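Lmo2349 protein (PDB 4GVO) probably serves as the extracellular solute-binding component of an ABC importer, capturing L-cystine or related amino acids between its two lobes for delivery to the membrane permease. Local coordinates at residues 43-48 / 217-222; 59-64 / 71-76; 135-138 / 143-146; 176-179 / 185-188. All blocks are in the same frame, centred on the assembly; numbering follows the deposited sequence.

Contact 1. Residues 43-48 / 217-222; sequences DKRLPG and LQSIID. With NA (sodium ion), chain D.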
loop_
_atom_site.group_PDB
_atom_site.type_symbol
_atom_site.label_atom_id
_atom_site.label_comp_id
_atom_site.label_asym_id
_atom_site.label_seq_id
_atom_site.Cartn_x
_atom_site.Cartn_y
_atom_site.Cartn_z
ATOM N N ASP A 43 -0.480 -14.113 -13.928
ATOM C CA ASP A 43 0.492 -14.915 -14.678
ATOM C C ASP A 43 -0.192 -16.144 -15.308
ATOM O O ASP A 43 0.033 -16.447 -16.480
ATOM C CB ASP A 43 1.628 -15.326 -13.717
ATOM C CG ASP A 43 2.798 -16.027 -14.377
ATOM O OD1 ASP A 43 2.879 -16.105 -15.591
ATOM O OD2 ASP A 43 3.730 -16.387 -13.634
ATOM N N LYS A 44 -1.064 -16.799 -14.543
ATOM C CA LYS A 44 -1.741 -17.984 -15.012
ATOM C C LYS A 44 -2.567 -17.690 -16.287
ATOM O O LYS A 44 -2.704 -18.546 -17.175
ATOM C CB LYS A 44 -2.556 -18.525 -13.831
ATOM C CG LYS A 44 -3.510 -19.645 -14.085
ATOM C CD LYS A 44 -4.399 -19.835 -12.861
ATOM C CE LYS A 44 -3.590 -20.067 -11.593
ATOM N NZ LYS A 44 -4.441 -19.996 -10.346
ATOM N N ARG A 45 -3.100 -16.474 -16.365
ATOM C CA ARG A 45 -3.935 -16.049 -17.432
ATOM C C ARG A 45 -3.217 -15.365 -18.577
ATOM O O ARG A 45 -3.859 -14.916 -19.551
ATOM C CB ARG A 45 -5.057 -15.167 -16.858
ATOM C CG ARG A 45 -5.849 -15.934 -15.811
ATOM C CD ARG A 45 -7.051 -15.164 -15.360
ATOM N NE ARG A 45 -7.671 -15.817 -14.194
ATOM C CZ ARG A 45 -8.968 -15.857 -13.976
ATOM N NH1 ARG A 45 -9.809 -15.276 -14.832
ATOM N NH2 ARG A 45 -9.425 -16.411 -12.887
ATOM N N LEU A 46 -1.890 -15.333 -18.526
ATOM C CA LEU A 46 -1.081 -14.699 -19.592
ATOM C C LEU A 46 -0.017 -15.697 -20.024
ATOM O O LEU A 46 1.110 -15.702 -19.505
ATOM C CB LEU A 46 -0.435 -13.430 -19.041
ATOM C CG LEU A 46 -1.407 -12.232 -18.864
ATOM C CD1 LEU A 46 -0.636 -11.063 -18.219
ATOM C CD2 LEU A 46 -2.092 -11.774 -20.167
ATOM N N PRO A 47 -0.373 -16.580 -20.946
ATOM C CA PRO A 47 0.590 -17.602 -21.343
ATOM C C PRO A 47 1.841 -17.105 -22.063
ATOM O O PRO A 47 2.859 -17.795 -22.056
ATOM C CB PRO A 47 -0.239 -18.535 -22.227
ATOM C CG PRO A 47 -1.393 -17.742 -22.701
ATOM C CD PRO A 47 -1.678 -16.738 -21.609
ATOM N N GLY A 48 1.799 -15.876 -22.574
ATOM C CA GLY A 48 2.983 -15.309 -23.219
ATOM C C GLY A 48 3.977 -14.676 -22.266
ATOM O O GLY A 48 5.001 -14.146 -22.684
ATOM N N LEU A 217 -6.566 -8.962 -15.343
ATOM C CA LEU A 217 -7.238 -8.506 -14.150
ATOM C C LEU A 217 -8.750 -8.391 -14.423
ATOM O O LEU A 217 -9.542 -8.724 -13.550
ATOM C CB LEU A 217 -6.668 -7.151 -13.691
ATOM C CG LEU A 217 -7.106 -6.637 -12.303
ATOM C CD1 LEU A 217 -7.177 -7.665 -11.195
ATOM C CD2 LEU A 217 -6.199 -5.448 -11.922
ATOM N N GLN A 218 -9.162 -7.896 -15.590
ATOM C CA GLN A 218 -10.590 -7.801 -15.859
ATOM C C GLN A 218 -11.237 -9.183 -15.843
ATOM O O GLN A 218 -12.336 -9.341 -15.359
ATOM C CB GLN A 218 -10.838 -7.138 -17.215
ATOM C CG GLN A 218 -12.303 -6.792 -17.423
ATOM C CD GLN A 218 -12.758 -5.760 -16.391
ATOM O OE1 GLN A 218 -12.179 -4.675 -16.298
ATOM N NE2 GLN A 218 -13.777 -6.088 -15.613
ATOM N N SER A 219 -10.555 -10.191 -16.383
ATOM C CA SER A 219 -11.124 -11.549 -16.337
ATOM C C SER A 219 -11.203 -12.102 -14.915
ATOM O O SER A 219 -12.119 -12.846 -14.583
ATOM C CB SER A 219 -10.364 -12.507 -17.261
ATOM O OG SER A 219 -9.088 -12.834 -16.787
ATOM N N ILE A 220 -10.259 -11.726 -14.063
ATOM C CA ILE A 220 -10.267 -12.067 -12.649
ATOM C C ILE A 220 -11.425 -11.404 -11.909
ATOM O O ILE A 220 -12.032 -12.001 -11.022
ATOM C CB ILE A 220 -8.888 -11.728 -12.054
ATOM C CG1 ILE A 220 -7.828 -12.693 -12.626
ATOM C CG2 ILE A 220 -8.858 -11.746 -10.525
ATOM C CD1 ILE A 220 -6.391 -12.208 -12.461
ATOM N N ILE A 221 -11.701 -10.158 -12.248
ATOM C CA ILE A 221 -12.910 -9.509 -11.748
ATOM C C ILE A 221 -14.156 -10.250 -12.236
ATOM O O ILE A 221 -15.061 -10.579 -11.437
ATOM C CB ILE A 221 -12.916 -8.024 -12.160
ATOM C CG1 ILE A 221 -11.886 -7.264 -11.314
ATOM C CG2 ILE A 221 -14.348 -7.452 -12.035
ATOM C CD1 ILE A 221 -11.556 -5.885 -11.874
ATOM N N ASP A 222 -14.200 -10.516 -13.517
ATOM C CA ASP A 222 -15.446 -10.930 -14.179
ATOM C C ASP A 222 -15.911 -12.324 -13.732
ATOM O O ASP A 222 -17.121 -12.599 -13.691
ATOM C CB ASP A 222 -15.323 -10.900 -15.696
ATOM C CG ASP A 222 -15.260 -9.485 -16.274
ATOM O OD1 ASP A 222 -15.453 -8.520 -15.536
ATOM O OD2 ASP A 222 -14.991 -9.323 -17.476
HETATM NA NA NA D . 2.064 -16.583 -17.597
HETATM O O HOH W 1 2.048 -18.860 -17.811
#
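Arg45, just past the C-terminal end of helix 34-44, lays its guanidinium group against helix 207-222, joining two helices of one lobe of a family 3 solute-binding protein. Its chain runs extended from CG to NE, and this carries the flat group across the flank of Ile220. There CG1 of Ile220 sits over one guanidinium face, 3.5 Å from Arg45 NE and displaced toward the rim. Ser219 comes in at the edge: in the conformer described, Arg45 NH1 donates to Ser219 OG over 3.2 Å, with an N-H...O angle of 149° and the oxygen tilted 22° from the guanidinium plane; the bond may not persist in the other. That hydroxyl also bonds to Ala216 O, while salt bridges to Glu41 in helix 34-44 and Asp223 just after helix 207-222 probably fix the rotation of the group. At Arg45 the backbone leaves helical angles, and the helix end and the turn after it together hold a sodium ion. Asp43 binds the ion twice, through its backbone O at 2.3 Å and through OD1; Tyr49 O and a water add two more ligands. The remaining bond is from Leu46 O, 2.3 Å from the sodium ion.

Contact 2. Residues 59-64 / 71-76; sequences SNLLVS and DIVAHQ. With HIS (histidine), chain E.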
loop_
_atom_site.group_PDB
_atom_site.type_symbol
_atom_site.label_atom_id
_atom_site.label_comp_id
_atom_site.label_asym_id
_atom_site.label_seq_id
_atom_site.Cartn_x
_atom_site.Cartn_y
_atom_site.Cartn_z
ATOM N N SER A 59 10.736 1.060 0.296
ATOM C CA SER A 59 11.334 2.333 -0.103
ATOM C C SER A 59 12.209 2.267 -1.335
ATOM O O SER A 59 12.509 3.318 -1.897
ATOM C CB SER A 59 12.148 2.888 1.041
ATOM O OG SER A 59 13.204 2.001 1.407
ATOM N N ASN A 60 12.596 1.059 -1.768
ATOM C CA ASN A 60 13.404 0.916 -2.959
ATOM C C ASN A 60 12.618 0.566 -4.199
ATOM O O ASN A 60 13.192 0.535 -5.276
ATOM C CB ASN A 60 14.448 -0.215 -2.751
ATOM C CG ASN A 60 15.571 -0.160 -3.765
ATOM O OD1 ASN A 60 16.246 0.859 -3.893
ATOM N ND2 ASN A 60 15.784 -1.277 -4.469
ATOM N N LEU A 61 11.306 0.317 -4.079
ATOM C CA LEU A 61 10.571 -0.246 -5.201
ATOM C C LEU A 61 10.557 0.687 -6.427
ATOM O O LEU A 61 10.815 0.261 -7.552
ATOM C CB LEU A 61 9.145 -0.597 -4.806
ATOM C CG LEU A 61 9.001 -1.834 -3.948
ATOM C CD1 LEU A 61 7.583 -1.852 -3.351
ATOM C CD2 LEU A 61 9.270 -3.100 -4.768
ATOM N N LEU A 62 10.261 1.973 -6.207
ATOM C CA LEU A 62 10.198 2.897 -7.356
ATOM C C LEU A 62 11.602 3.366 -7.800
ATOM O O LEU A 62 11.802 3.728 -8.974
ATOM C CB LEU A 62 9.261 4.082 -7.090
ATOM C CG LEU A 62 7.808 3.694 -6.898
ATOM C CD1 LEU A 62 6.963 4.950 -6.701
ATOM C CD2 LEU A 62 7.355 2.860 -8.115
ATOM N N VAL A 63 12.592 3.274 -6.912
ATOM C CA VAL A 63 13.990 3.508 -7.319
ATOM C C VAL A 63 14.315 2.387 -8.309
ATOM O O VAL A 63 14.867 2.656 -9.395
ATOM C CB VAL A 63 14.935 3.492 -6.070
ATOM C CG1 VAL A 63 16.385 3.584 -6.507
ATOM C CG2 VAL A 63 14.565 4.636 -5.119
ATOM N N SER A 64 13.986 1.138 -7.974
ATOM C CA SER A 64 14.264 -0.010 -8.835
ATOM C C SER A 64 13.515 0.078 -10.159
ATOM O O SER A 64 14.086 -0.132 -11.243
ATOM C CB SER A 64 13.943 -1.276 -8.049
ATOM O OG SER A 64 14.248 -2.465 -8.732
ATOM N N ASP A 71 10.191 -4.697 -13.786
ATOM C CA ASP A 71 9.256 -4.315 -14.814
ATOM C C ASP A 71 7.917 -3.806 -14.317
ATOM O O ASP A 71 7.253 -3.005 -14.988
ATOM C CB ASP A 71 9.028 -5.489 -15.774
ATOM C CG ASP A 71 10.331 -6.043 -16.356
ATOM O OD1 ASP A 71 11.152 -5.240 -16.868
ATOM O OD2 ASP A 71 10.562 -7.287 -16.295
ATOM N N ILE A 72 7.516 -4.264 -13.146
ATOM C CA ILE A 72 6.244 -3.918 -12.521
ATOM C C ILE A 72 6.475 -3.831 -11.055
ATOM O O ILE A 72 7.296 -4.604 -10.534
ATOM C CB ILE A 72 5.185 -5.033 -12.721
ATOM C CG1 ILE A 72 4.900 -5.240 -14.199
ATOM C CG2 ILE A 72 3.896 -4.716 -11.958
ATOM C CD1 ILE A 72 3.816 -6.282 -14.500
ATOM N N VAL A 73 5.737 -2.944 -10.391
ATOM C CA VAL A 73 5.718 -2.920 -8.907
ATOM C C VAL A 73 4.304 -3.252 -8.457
ATOM O O VAL A 73 3.325 -2.681 -8.995
ATOM C CB VAL A 73 6.181 -1.556 -8.373
ATOM C CG1 VAL A 73 5.887 -1.406 -6.878
ATOM C CG2 VAL A 73 7.676 -1.374 -8.644
ATOM N N ALA A 74 4.223 -4.155 -7.480
ATOM C CA ALA A 74 2.961 -4.553 -6.808
ATOM C C ALA A 74 3.129 -4.417 -5.315
ATOM O O ALA A 74 3.824 -5.226 -4.716
ATOM C CB ALA A 74 2.627 -6.005 -7.156
ATOM N N HIS A 75 2.601 -3.347 -4.728
ATOM C CA HIS A 75 2.686 -3.128 -3.312
ATOM C C HIS A 75 1.614 -2.164 -2.865
ATOM O O HIS A 75 1.910 -1.133 -2.268
ATOM C CB HIS A 75 4.090 -2.592 -2.933
ATOM C CG HIS A 75 4.437 -2.724 -1.462
ATOM N ND1 HIS A 75 3.772 -2.066 -0.463
ATOM C CD2 HIS A 75 5.425 -3.484 -0.835
ATOM C CE1 HIS A 75 4.318 -2.424 0.733
ATOM N NE2 HIS A 75 5.335 -3.251 0.509
ATOM N N GLN A 76 0.369 -2.460 -3.202
ATOM C CA GLN A 76 -0.748 -1.575 -2.836
ATOM C C GLN A 76 -0.479 -0.131 -3.266
ATOM O O GLN A 76 -0.716 0.822 -2.502
ATOM C CB GLN A 76 -1.055 -1.685 -1.360
ATOM C CG GLN A 76 -1.692 -3.019 -0.980
ATOM C CD GLN A 76 -3.111 -3.134 -1.488
ATOM O OE1 GLN A 76 -3.941 -2.269 -1.212
ATOM N NE2 GLN A 76 -3.381 -4.184 -2.257
HETATM N N HIS E . -0.306 2.433 -0.448
HETATM C CA HIS E . 1.107 2.890 -0.269
HETATM C C HIS E . 1.560 3.819 -1.345
HETATM O O HIS E . 0.858 3.942 -2.359
HETATM C CB HIS E . 2.039 1.693 -0.205
HETATM C CG HIS E . 2.160 1.134 1.180
HETATM N ND1 HIS E . 1.102 0.612 1.817
HETATM C CD2 HIS E . 3.240 1.089 2.094
HETATM C CE1 HIS E . 1.486 0.241 3.066
HETATM N NE2 HIS E . 2.792 0.513 3.204
HETATM O OXT HIS E . 2.625 4.463 -1.196
#
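With chi1 at -74°, Leu61 carries CG anti to its carbonyl carbon, and CD1 is delivered to His75; the imidazole is swung to meet it because His75 CG lies anti to the backbone N (chi1 -162°). The two side chains cross at about a right angle, Leu61 CD1 standing 3.6 Å from His75 CB and 3.7 Å from CD2, an oblique approach to the ring. Val73 meets the helix through both branches: CG1 lies 3.9 Å from Leu61 CD1, while CG2 rests 3.7 Å from the backbone O of Leu61 and 4.3 Å from CD2 of Leu62. No hydrogen bond spans the two segments, so this is an apolar seam between helix 61-66 and strand 72-73, which lies between strands 9-15 (parallel) and 191-202 (antiparallel) in the mixed sheet. Further along, His75 and Gln76 line the ligand pocket of the solute-binding fold. Gln76 O approaches the amino N of the bound histidine to 2.6 Å, and the His75 ring lies beside the ligand's imidazole, with His75 CE1 3.9 Å from ligand CD2. S-oxy cysteine is also bound there, touching both residues. Phe58 meets the His75 ring at about 45°, and Arg83, Glu78 and Asn128 also hydrogen-bond the histidine.

Contact 3. Residues 135-138 / 143-146; sequences KINE and NFEI
Segments 135-138 and 143-146 have their nearest CA atoms at Asn137 and Asn143, 6.3 Å apart. From there the Asn137 side chain engages the backbone of Phe144 with both ends of its amide. Phe144 N donates to Asn137 OD1 over 3.1 Å at a fairly straight 163°, and Asn137 ND2 returns a bond to Phe144 O over 2.9 Å. The second bond is more bent, with ND2 above the carbonyl plane of Phe144. Phe144 chi1 of 63° folds its ring back beneath this amide: the two planes are stacked only 23° apart, Asn137 OD1 lies over the ring face toward its rim, 3.3 Å from CD2, and Asn137 CB makes a CH-pi contact 4.0 Å from the ring centroid. Both polar ends of a buried amide are thus paired while its carbon flank is covered by an aromatic face. Ile136 CG2 adds an apolar touch at the ring edge, 4.2 Å from Phe144 CE2, and Ile146 CD1 packs against Asn137. Together these contacts close the return leg of a beta-alpha-beta crossover, in which helix 128-139 links the parallel strands 120-123 and 145-148; Val121 and Thr123 of the former pack on Phe144 and Ile146.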
loop_
_atom_site.group_PDB
_atom_site.type_symbol
_atom_site.label_atom_id
_atom_site.label_comp_id
_atom_site.label_asym_id
_atom_site.label_seq_id
_atom_site.Cartn_x
_atom_site.Cartn_y
_atom_site.Cartn_z
ATOM N N LYS A 135 2.170 17.653 2.353
ATOM C CA LYS A 135 1.421 18.755 1.761
ATOM C C LYS A 135 0.558 19.446 2.803
ATOM O O LYS A 135 0.436 20.671 2.799
ATOM C CB LYS A 135 0.586 18.256 0.618
ATOM C CG LYS A 135 1.393 17.855 -0.601
ATOM C CD LYS A 135 0.467 17.264 -1.601
ATOM C CE LYS A 135 1.169 16.957 -2.902
ATOM N NZ LYS A 135 0.310 16.217 -3.843
ATOM N N ILE A 136 -0.064 18.680 3.696
ATOM C CA ILE A 136 -0.860 19.275 4.762
ATOM C C ILE A 136 -0.031 20.092 5.743
ATOM O O ILE A 136 -0.422 21.157 6.164
ATOM C CB ILE A 136 -1.662 18.199 5.510
ATOM C CG1 ILE A 136 -2.713 17.574 4.542
ATOM C CG2 ILE A 136 -2.319 18.729 6.812
ATOM C CD1 ILE A 136 -3.211 16.225 5.009
ATOM N N ASN A 137 1.146 19.586 6.106
ATOM C CA ASN A 137 2.046 20.325 6.939
ATOM C C ASN A 137 2.370 21.687 6.330
ATOM O O ASN A 137 2.302 22.712 7.010
ATOM C CB ASN A 137 3.304 19.466 7.261
ATOM C CG ASN A 137 4.003 19.861 8.538
ATOM O OD1 ASN A 137 3.495 20.650 9.325
ATOM N ND2 ASN A 137 5.216 19.359 8.723
ATOM N N GLU A 138 2.704 21.690 5.037
ATOM C CA GLU A 138 3.042 22.930 4.364
ATOM C C GLU A 138 1.838 23.879 4.376
ATOM O O GLU A 138 1.975 25.083 4.677
ATOM C CB GLU A 138 3.505 22.593 2.940
ATOM C CG GLU A 138 3.959 23.832 2.206
ATOM C CD GLU A 138 4.367 23.552 0.785
ATOM O OE1 GLU A 138 3.724 22.716 0.121
ATOM O OE2 GLU A 138 5.334 24.191 0.353
ATOM N N ASN A 143 3.547 23.318 10.955
ATOM C CA ASN A 143 3.232 23.360 12.370
ATOM C C ASN A 143 3.290 22.008 13.090
ATOM O O ASN A 143 3.001 21.967 14.285
ATOM C CB ASN A 143 1.913 24.119 12.658
ATOM C CG ASN A 143 0.678 23.348 12.284
ATOM O OD1 ASN A 143 0.745 22.399 11.527
ATOM N ND2 ASN A 143 -0.490 23.832 12.753
ATOM N N PHE A 144 3.623 20.927 12.379
ATOM C CA PHE A 144 3.883 19.661 12.987
ATOM C C PHE A 144 5.160 19.053 12.439
ATOM O O PHE A 144 5.764 19.593 11.523
ATOM C CB PHE A 144 2.672 18.707 12.990
ATOM C CG PHE A 144 2.157 18.291 11.650
ATOM C CD1 PHE A 144 2.581 17.124 11.087
ATOM C CD2 PHE A 144 1.157 19.022 11.007
ATOM C CE1 PHE A 144 2.077 16.676 9.896
ATOM C CE2 PHE A 144 0.641 18.579 9.794
ATOM C CZ PHE A 144 1.116 17.403 9.234
ATOM N N GLU A 145 5.597 17.968 13.053
ATOM C CA GLU A 145 6.809 17.229 12.669
ATOM C C GLU A 145 6.402 15.941 12.016
ATOM O O GLU A 145 5.553 15.255 12.555
ATOM C CB GLU A 145 7.673 16.910 13.905
ATOM C CG GLU A 145 8.907 16.092 13.550
ATOM C CD GLU A 145 9.757 15.718 14.753
ATOM O OE1 GLU A 145 9.441 16.151 15.883
ATOM O OE2 GLU A 145 10.785 15.022 14.531
ATOM N N ILE A 146 7.036 15.606 10.880
ATOM C CA ILE A 146 6.862 14.342 10.211
ATOM C C ILE A 146 8.202 13.591 10.324
ATOM O O ILE A 146 9.271 14.117 9.972
ATOM C CB ILE A 146 6.468 14.468 8.722
ATOM C CG1 ILE A 146 5.108 15.159 8.566
ATOM C CG2 ILE A 146 6.396 13.100 8.068
ATOM C CD1 ILE A 146 4.731 15.585 7.155
#

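Contact 4. Residues 176-179 / 185-188; sequences DFQN and KEKV
The amide of Asn179 pairs with the backbone of Glu186: Glu186 N, tilted from the carbonyl plane, donates to Asn179 OD1 over 2.9 Å, nearly straight at 175°, and Asn179 ND2 donates to Glu186 O over 2.8 Å, with that oxygen in the amide plane. Paired bonds to one residue's N and O hold the amide against rotation. A second pair of flat groups, the Gln178 amide and the Glu186 carboxylate, stands almost perpendicular, their planes 81° apart. Gln178 NE2 still reaches Glu186 OE2 at 2.9 Å, though the 136° angle makes this bond weak, and a water donates to both Gln178 OE1 and Glu186 OE2. The extended Gln178 chain, with CG anti to its backbone N, brings the amide to this meeting. Lys185, meanwhile, bends at chi2, which curls its ammonium back to Asn179 O, 2.7 Å from NZ; Ser182 O is a further partner of NZ. A cation beside a carbonyl near the C-terminal end of a helix is electrostatically favourable, probably because of the helix dipole. Such side-chain-to-backbone pairing fastens the helix-to-strand return between helix 172-180 and strand 186-189, which runs antiparallel to strand 95-104 in the mixed sheet of this periplasmic-binding-protein fold.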
loop_
_atom_site.group_PDB
_atom_site.type_symbol
_atom_site.label_atom_id
_atom_site.label_comp_id
_atom_site.label_asym_id
_atom_site.label_seq_id
_atom_site.Cartn_x
_atom_site.Cartn_y
_atom_site.Cartn_z
ATOM N N ASP A 176 -7.331 -2.626 10.806
ATOM C CA ASP A 176 -8.152 -3.658 11.362
ATOM C C ASP A 176 -7.400 -4.991 11.475
ATOM O O ASP A 176 -7.496 -5.705 12.495
ATOM C CB ASP A 176 -9.450 -3.842 10.571
ATOM C CG ASP A 176 -10.476 -2.674 10.780
ATOM O OD1 ASP A 176 -10.183 -1.738 11.561
ATOM O OD2 ASP A 176 -11.594 -2.742 10.153
ATOM N N PHE A 177 -6.633 -5.337 10.439
ATOM C CA PHE A 177 -5.888 -6.590 10.461
ATOM C C PHE A 177 -4.806 -6.566 11.546
ATOM O O PHE A 177 -4.674 -7.517 12.362
ATOM C CB PHE A 177 -5.306 -6.964 9.095
ATOM C CG PHE A 177 -4.656 -8.324 9.088
ATOM C CD1 PHE A 177 -5.438 -9.455 9.168
ATOM C CD2 PHE A 177 -3.290 -8.469 9.064
ATOM C CE1 PHE A 177 -4.892 -10.701 9.232
ATOM C CE2 PHE A 177 -2.721 -9.725 9.063
ATOM C CZ PHE A 177 -3.536 -10.843 9.171
ATOM N N GLN A 178 -4.088 -5.451 11.646
ATOM C CA GLN A 178 -3.047 -5.340 12.658
ATOM C C GLN A 178 -3.629 -5.454 14.099
ATOM O O GLN A 178 -3.005 -6.090 14.956
ATOM C CB GLN A 178 -2.289 -4.034 12.464
ATOM C CG GLN A 178 -1.102 -3.905 13.384
ATOM C CD GLN A 178 -0.371 -2.600 13.170
ATOM O OE1 GLN A 178 0.419 -2.439 12.203
ATOM N NE2 GLN A 178 -0.613 -1.655 14.081
ATOM N N ASN A 179 -4.794 -4.846 14.315
ATOM C CA ASN A 179 -5.406 -4.851 15.623
ATOM C C ASN A 179 -5.772 -6.249 16.120
ATOM O O ASN A 179 -5.795 -6.481 17.327
ATOM C CB ASN A 179 -6.671 -3.988 15.629
ATOM C CG ASN A 179 -6.384 -2.513 15.764
ATOM O OD1 ASN A 179 -5.258 -2.106 16.071
ATOM N ND2 ASN A 179 -7.390 -1.703 15.455
ATOM N N LYS A 185 -3.440 -1.242 20.135
ATOM C CA LYS A 185 -4.650 -0.992 19.294
ATOM C C LYS A 185 -4.617 0.403 18.718
ATOM O O LYS A 185 -4.436 1.394 19.438
ATOM C CB LYS A 185 -5.921 -1.170 20.122
ATOM C CG LYS A 185 -6.056 -2.497 20.844
ATOM C CD LYS A 185 -6.042 -3.717 19.928
ATOM C CE LYS A 185 -6.291 -4.961 20.792
ATOM N NZ LYS A 185 -6.349 -6.201 19.983
ATOM N N GLU A 186 -4.837 0.468 17.415
ATOM C CA GLU A 186 -4.901 1.719 16.683
ATOM C C GLU A 186 -6.301 1.950 16.207
ATOM O O GLU A 186 -7.129 1.039 16.119
ATOM C CB GLU A 186 -3.991 1.648 15.482
ATOM C CG GLU A 186 -2.525 1.545 15.856
ATOM C CD GLU A 186 -1.607 1.410 14.657
ATOM O OE1 GLU A 186 -2.092 1.510 13.521
ATOM O OE2 GLU A 186 -0.402 1.099 14.835
ATOM N N LYS A 187 -6.613 3.202 15.929
ATOM C CA LYS A 187 -7.925 3.555 15.328
ATOM C C LYS A 187 -7.727 4.686 14.320
ATOM O O LYS A 187 -6.887 5.566 14.534
ATOM C CB LYS A 187 -8.975 3.896 16.389
ATOM C CG LYS A 187 -8.768 5.222 17.064
ATOM C CD LYS A 187 -9.829 5.489 18.108
ATOM C CE LYS A 187 -9.515 6.780 18.842
ATOM N NZ LYS A 187 -10.417 6.909 20.014
ATOM N N VAL A 188 -8.539 4.682 13.260
ATOM C CA VAL A 188 -8.608 5.843 12.365
ATOM C C VAL A 188 -9.464 6.925 13.009
ATOM O O VAL A 188 -10.427 6.638 13.759
ATOM C CB VAL A 188 -9.158 5.459 10.949
ATOM C CG1 VAL A 188 -8.196 4.494 10.260
ATOM C CG2 VAL A 188 -10.576 4.897 11.000
HETATM O O HOH W 2 1.363 0.281 12.345
#

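How the contacts relate
From the N terminus, contact 1 opens first at 43-48 and closes last at 217-222, so its long loop encloses the other three. Those follow in series without crossing: contact 2 spans a short helix-to-strand connection, contact 3 ends a beta-alpha-beta unit and contact 4 a helix-strand return. Contacts 2 and 4 reach the same mixed sheet on opposite sides of the chain's centre, their centres about 25 Å apart. Contacts 1 and 3 are the most distant pair, about 42 Å between centres. Contact 2 alone touches the bound histidine; contact 1 ties the end of helix 34-44 to helix 207-222 and carries most of the sodium site, and no two contacts touch.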